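PDB 6Z5S: H subunit of photosynthetic reaction center complex, which forms the H subunit of the purple bacterial photosynthetic reaction centre, held in the membrane by one N-terminal helix and probably supporting proton delivery to the quinone. Local coordinates for residues 82-87 with 103-108; 208-213 with 237-242. One frame throughout, in Å; residues are numbered along the deposited sequence.

Beyond the N-terminal helix 9-31, the chain reaches strand 85-87, turns back as strand 96-98 and enters the short helix 102-105. Contact 1 closes this small loop by setting 82-87 against 103-108. The chain then runs through the four-stranded antiparallel sheet of 129-192 and past strand 205-206. Contact 2 closes a second loop, setting 208-213 against 237-242 of helix 229-245. The two loops follow in series, neither nested nor crossed, with contact centres about 16 Å apart. F103 joins them: it belongs to a segment of contact 1, yet its ring packs on I210, Y238, A241 and G242, tying helix 102-105 to the C-terminal helix.

Contact 1 (82-87 with 103-108); sequences NVALTP and FADGVG
The backbones of 82-87 and 103-108 come nearest at A84 and D105, whose CA atoms lie 6.1 Å apart, and no hydrogen bond spans the gap. A84 is the centre of an inverse gamma turn (phi -88°, psi 77°), with a weak bond from L85 N to V83 O of 3.0 Å, and it bends the chain just before strand 85-87. Opposite, helix 102-105 ends and G106 takes up positive phi. Two sets of side chains meet. In the first, the methyl of A84 faces the carboxylate of D105, with A84 CB 3.5 Å from D105 OD2; this is a van der Waals approach, since the methyl offers no polar hydrogen. In the second, V107 CG1 reaches both valine and leucine: it lies 4.1 Å from V83 CB and 3.9 Å from L85 CG, and also rests 3.9 Å from A84 O. L85 CG stands anti to its carbonyl carbon (chi1 -81°), and the branch point brings both methyls close to V107 CB. V83 and L85 each run counter to V107 as they pass it. Replacing L85 by an alanine removes CG and both methyls and would probably open a gap beside V107 CB and CG1. The surroundings extend the patch: V107 also packs on P98, and L85 on F96, while R80 donates to the carbonyl oxygens of D105 and G106 and so grips the turn after the helix. Another protein chain lies alongside, meeting V83 with a basic side chain and L85 with its backbone. With 196 Å² buried, the two segments are joined by van der Waals contact, mainly aliphatic, and polar bonds to the 103-108 turn come from outside 82-87, R80 among them.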
loop_
_atom_site.group_PDB
_atom_site.type_symbol
_atom_site.label_atom_id
_atom_site.label_comp_id
_atom_site.label_asym_id
_atom_site.label_seq_id
_atom_site.Cartn_x
_atom_site.Cartn_y
_atom_site.Cartn_z
ATOM N N ASN D 82 -20.457 -18.543 -29.392
ATOM C CA ASN D 82 -20.877 -19.921 -29.606
ATOM C C ASN D 82 -19.651 -20.781 -29.876
ATOM O O ASN D 82 -18.903 -20.521 -30.822
ATOM C CB ASN D 82 -21.870 -20.004 -30.760
ATOM C CG ASN D 82 -21.485 -19.110 -31.910
ATOM O OD1 ASN D 82 -21.220 -17.925 -31.721
ATOM N ND2 ASN D 82 -21.457 -19.666 -33.114
ATOM N N VAL D 83 -19.449 -21.796 -29.042
ATOM C CA VAL D 83 -18.320 -22.700 -29.142
ATOM C C VAL D 83 -18.829 -24.130 -28.999
ATOM O O VAL D 83 -20.027 -24.374 -28.885
ATOM C CB VAL D 83 -17.231 -22.393 -28.097
ATOM C CG1 VAL D 83 -16.609 -21.044 -28.366
ATOM C CG2 VAL D 83 -17.824 -22.415 -26.713
ATOM N N ALA D 84 -17.895 -25.080 -29.006
ATOM C CA ALA D 84 -18.228 -26.503 -29.005
ATOM C C ALA D 84 -18.380 -26.983 -27.567
ATOM O O ALA D 84 -17.513 -27.651 -27.002
ATOM C CB ALA D 84 -17.164 -27.297 -29.749
ATOM N N LEU D 85 -19.519 -26.646 -26.973
ATOM C CA LEU D 85 -19.789 -26.969 -25.583
ATOM C C LEU D 85 -21.254 -27.332 -25.422
ATOM O O LEU D 85 -22.116 -26.808 -26.126
ATOM C CB LEU D 85 -19.444 -25.799 -24.660
ATOM C CG LEU D 85 -17.982 -25.629 -24.273
ATOM C CD1 LEU D 85 -17.787 -24.297 -23.613
ATOM C CD2 LEU D 85 -17.563 -26.736 -23.344
ATOM N N THR D 86 -21.529 -28.233 -24.485
ATOM C CA THR D 86 -22.911 -28.567 -24.193
ATOM C C THR D 86 -23.133 -28.612 -22.689
ATOM O O THR D 86 -22.281 -29.102 -21.949
ATOM C CB THR D 86 -23.310 -29.906 -24.827
ATOM O OG1 THR D 86 -24.699 -30.148 -24.585
ATOM C CG2 THR D 86 -22.490 -31.054 -24.271
ATOM N N PRO D 87 -24.254 -28.086 -22.207
ATOM C CA PRO D 87 -24.472 -28.034 -20.758
ATOM C C PRO D 87 -24.543 -29.425 -20.151
ATOM O O PRO D 87 -25.258 -30.300 -20.639
ATOM C CB PRO D 87 -25.800 -27.284 -20.626
ATOM C CG PRO D 87 -26.415 -27.335 -21.961
ATOM C CD PRO D 87 -25.313 -27.393 -22.949
ATOM N N PHE D 103 -8.707 -29.281 -27.407
ATOM C CA PHE D 103 -7.500 -28.653 -27.930
ATOM C C PHE D 103 -7.789 -27.904 -29.219
ATOM O O PHE D 103 -7.253 -26.814 -29.443
ATOM C CB PHE D 103 -6.415 -29.700 -28.150
ATOM C CG PHE D 103 -5.763 -30.159 -26.891
ATOM C CD1 PHE D 103 -6.321 -31.168 -26.141
ATOM C CD2 PHE D 103 -4.593 -29.579 -26.456
ATOM C CE1 PHE D 103 -5.726 -31.590 -24.982
ATOM C CE2 PHE D 103 -3.993 -29.998 -25.297
ATOM C CZ PHE D 103 -4.560 -31.006 -24.562
ATOM N N ALA D 104 -8.634 -28.468 -30.078
ATOM C CA ALA D 104 -8.986 -27.821 -31.333
ATOM C C ALA D 104 -10.163 -26.870 -31.194
ATOM O O ALA D 104 -10.223 -25.864 -31.908
ATOM C CB ALA D 104 -9.306 -28.872 -32.396
ATOM N N ASP D 105 -11.098 -27.164 -30.293
ATOM C CA ASP D 105 -12.252 -26.294 -30.122
ATOM C C ASP D 105 -11.873 -24.979 -29.464
ATOM O O ASP D 105 -12.484 -23.944 -29.752
ATOM C CB ASP D 105 -13.318 -26.996 -29.292
ATOM C CG ASP D 105 -13.684 -28.348 -29.844
ATOM O OD1 ASP D 105 -13.332 -28.630 -31.006
ATOM O OD2 ASP D 105 -14.313 -29.135 -29.110
ATOM N N GLY D 106 -10.878 -24.993 -28.586
ATOM C CA GLY D 106 -10.566 -23.813 -27.817
ATOM C C GLY D 106 -11.622 -23.547 -26.769
ATOM O O GLY D 106 -12.281 -22.505 -26.789
ATOM N N VAL D 107 -11.805 -24.495 -25.853
ATOM C CA VAL D 107 -12.780 -24.375 -24.782
ATOM C C VAL D 107 -12.089 -24.668 -23.461
ATOM O O VAL D 107 -11.056 -25.336 -23.406
ATOM C CB VAL D 107 -13.986 -25.315 -24.977
ATOM C CG1 VAL D 107 -14.689 -24.999 -26.272
ATOM C CG2 VAL D 107 -13.542 -26.753 -24.950
ATOM N N GLY D 108 -12.675 -24.150 -22.388
ATOM C CA GLY D 108 -12.139 -24.338 -21.063
ATOM C C GLY D 108 -10.812 -23.645 -20.881
ATOM O O GLY D 108 -10.597 -22.532 -21.364
#

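Contact 2 (208-213 with 237-242)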
loop_
_atom_site.group_PDB
_atom_site.type_symbol
_atom_site.label_atom_id
_atom_site.label_comp_id
_atom_site.label_asym_id
_atom_site.label_seq_id
_atom_site.Cartn_x
_atom_site.Cartn_y
_atom_site.Cartn_z
ATOM N N ASP D 208 5.503 -29.940 -19.607
ATOM C CA ASP D 208 4.626 -30.880 -18.931
ATOM C C ASP D 208 3.153 -30.644 -19.219
ATOM O O ASP D 208 2.312 -31.374 -18.690
ATOM C CB ASP D 208 4.865 -30.821 -17.427
ATOM C CG ASP D 208 4.894 -29.409 -16.911
ATOM O OD1 ASP D 208 5.788 -28.650 -17.335
ATOM O OD2 ASP D 208 4.021 -29.054 -16.093
ATOM N N ALA D 209 2.814 -29.650 -20.037
ATOM C CA ALA D 209 1.409 -29.373 -20.312
ATOM C C ALA D 209 0.822 -30.399 -21.270
ATOM O O ALA D 209 -0.225 -30.989 -20.993
ATOM C CB ALA D 209 1.252 -27.962 -20.870
ATOM N N ILE D 210 1.480 -30.624 -22.400
ATOM C CA ILE D 210 1.059 -31.625 -23.364
ATOM C C ILE D 210 2.135 -32.695 -23.434
ATOM O O ILE D 210 3.236 -32.533 -22.911
ATOM C CB ILE D 210 0.798 -31.022 -24.752
ATOM C CG1 ILE D 210 2.115 -30.609 -25.400
ATOM C CG2 ILE D 210 -0.117 -29.823 -24.635
ATOM C CD1 ILE D 210 1.945 -29.858 -26.687
ATOM N N ARG D 211 1.805 -33.797 -24.093
ATOM C CA ARG D 211 2.760 -34.877 -24.251
ATOM C C ARG D 211 3.496 -34.735 -25.579
ATOM O O ARG D 211 3.269 -33.800 -26.347
ATOM C CB ARG D 211 2.064 -36.226 -24.138
ATOM C CG ARG D 211 0.903 -36.405 -25.070
ATOM C CD ARG D 211 0.369 -37.815 -24.986
ATOM N NE ARG D 211 -0.520 -38.108 -26.099
ATOM C CZ ARG D 211 -1.838 -37.969 -26.049
ATOM N NH1 ARG D 211 -2.576 -38.254 -27.111
ATOM N NH2 ARG D 211 -2.417 -37.546 -24.933
ATOM N N GLY D 212 4.376 -35.696 -25.860
ATOM C CA GLY D 212 5.352 -35.510 -26.922
ATOM C C GLY D 212 4.745 -35.386 -28.305
ATOM O O GLY D 212 5.190 -34.569 -29.113
ATOM N N ASP D 213 3.735 -36.199 -28.609
ATOM C CA ASP D 213 3.172 -36.172 -29.953
ATOM C C ASP D 213 2.330 -34.930 -30.188
ATOM O O ASP D 213 2.245 -34.445 -31.322
ATOM C CB ASP D 213 2.331 -37.419 -30.197
ATOM C CG ASP D 213 1.271 -37.612 -29.141
ATOM O OD1 ASP D 213 1.632 -37.678 -27.948
ATOM O OD2 ASP D 213 0.079 -37.684 -29.499
ATOM N N ALA D 237 -3.316 -20.969 -25.819
ATOM C CA ALA D 237 -4.520 -21.696 -25.454
ATOM C C ALA D 237 -4.368 -23.185 -25.707
ATOM O O ALA D 237 -4.853 -24.001 -24.918
ATOM C CB ALA D 237 -5.709 -21.143 -26.231
ATOM N N TYR D 238 -3.709 -23.559 -26.802
ATOM C CA TYR D 238 -3.419 -24.966 -27.027
ATOM C C TYR D 238 -2.587 -25.527 -25.891
ATOM O O TYR D 238 -2.789 -26.668 -25.468
ATOM C CB TYR D 238 -2.695 -25.152 -28.357
ATOM C CG TYR D 238 -2.448 -26.595 -28.699
ATOM C CD1 TYR D 238 -3.384 -27.325 -29.405
ATOM C CD2 TYR D 238 -1.283 -27.229 -28.310
ATOM C CE1 TYR D 238 -3.166 -28.639 -29.714
ATOM C CE2 TYR D 238 -1.060 -28.544 -28.612
ATOM C CZ TYR D 238 -2.003 -29.244 -29.316
ATOM O OH TYR D 238 -1.781 -30.563 -29.623
ATOM N N TYR D 239 -1.649 -24.739 -25.379
ATOM C CA TYR D 239 -0.848 -25.241 -24.271
ATOM C C TYR D 239 -1.601 -25.209 -22.949
ATOM O O TYR D 239 -1.391 -26.084 -22.105
ATOM C CB TYR D 239 0.451 -24.458 -24.165
ATOM C CG TYR D 239 1.443 -24.874 -25.211
ATOM C CD1 TYR D 239 2.234 -25.992 -25.035
ATOM C CD2 TYR D 239 1.567 -24.166 -26.389
ATOM C CE1 TYR D 239 3.134 -26.377 -25.998
ATOM C CE2 TYR D 239 2.463 -24.541 -27.350
ATOM C CZ TYR D 239 3.242 -25.647 -27.152
ATOM O OH TYR D 239 4.132 -26.013 -28.124
ATOM N N GLY D 240 -2.478 -24.228 -22.746
ATOM C CA GLY D 240 -3.282 -24.207 -21.541
ATOM C C GLY D 240 -4.321 -25.301 -21.479
ATOM O O GLY D 240 -4.721 -25.695 -20.382
ATOM N N ALA D 241 -4.782 -25.786 -22.631
ATOM C CA ALA D 241 -5.746 -26.878 -22.631
ATOM C C ALA D 241 -5.189 -28.110 -21.942
ATOM O O ALA D 241 -5.931 -28.841 -21.280
ATOM C CB ALA D 241 -6.161 -27.216 -24.059
ATOM N N GLY D 242 -3.887 -28.351 -22.076
ATOM C CA GLY D 242 -3.282 -29.510 -21.458
ATOM C C GLY D 242 -3.315 -29.493 -19.949
ATOM O O GLY D 242 -3.210 -30.552 -19.327
#
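A209 and I210, in the loop that follows strand 205-206 in the PRC-barrel region, pack on the C-terminal helix 229-245. The closest backbone approach is A209 to G242, with CA atoms 4.8 Å apart. Here A209 O receives a CA-H...O contact from G242 CA (3.4 Å, 134° at the hydrogen), a close approach consistent with a residue that has no side chain. One helical turn earlier, A209 CB sits 3.5 Å from Y239 O. The side chain of I210 carries the rest. Its CG1 lies between the backbone N and the carbonyl carbon (chi1 71°), and CD1 extends from it to meet two tyrosines. CD1 approaches the edge of the Y238 ring, near its plane, at 3.8 Å from CE2; it stands 3.7 Å from Y239 CE1, obliquely to that ring. Both phenols have their polar ends satisfied elsewhere, Y238 OH by Q214 O and Y239 OH by L190 O, so each ring is tethered at its tip as well as through its helix. Beyond I210 the loop is braced by a salt bridge from R211 NE to D213 OD1 (2.9 Å) and by G212 N bonding D156 OD1. The result is a buried aliphatic-aromatic interface, a loop-on-helix closure in which the loop after strand 205-206 of the PRC-barrel region packs against the C-terminal helix 229-245.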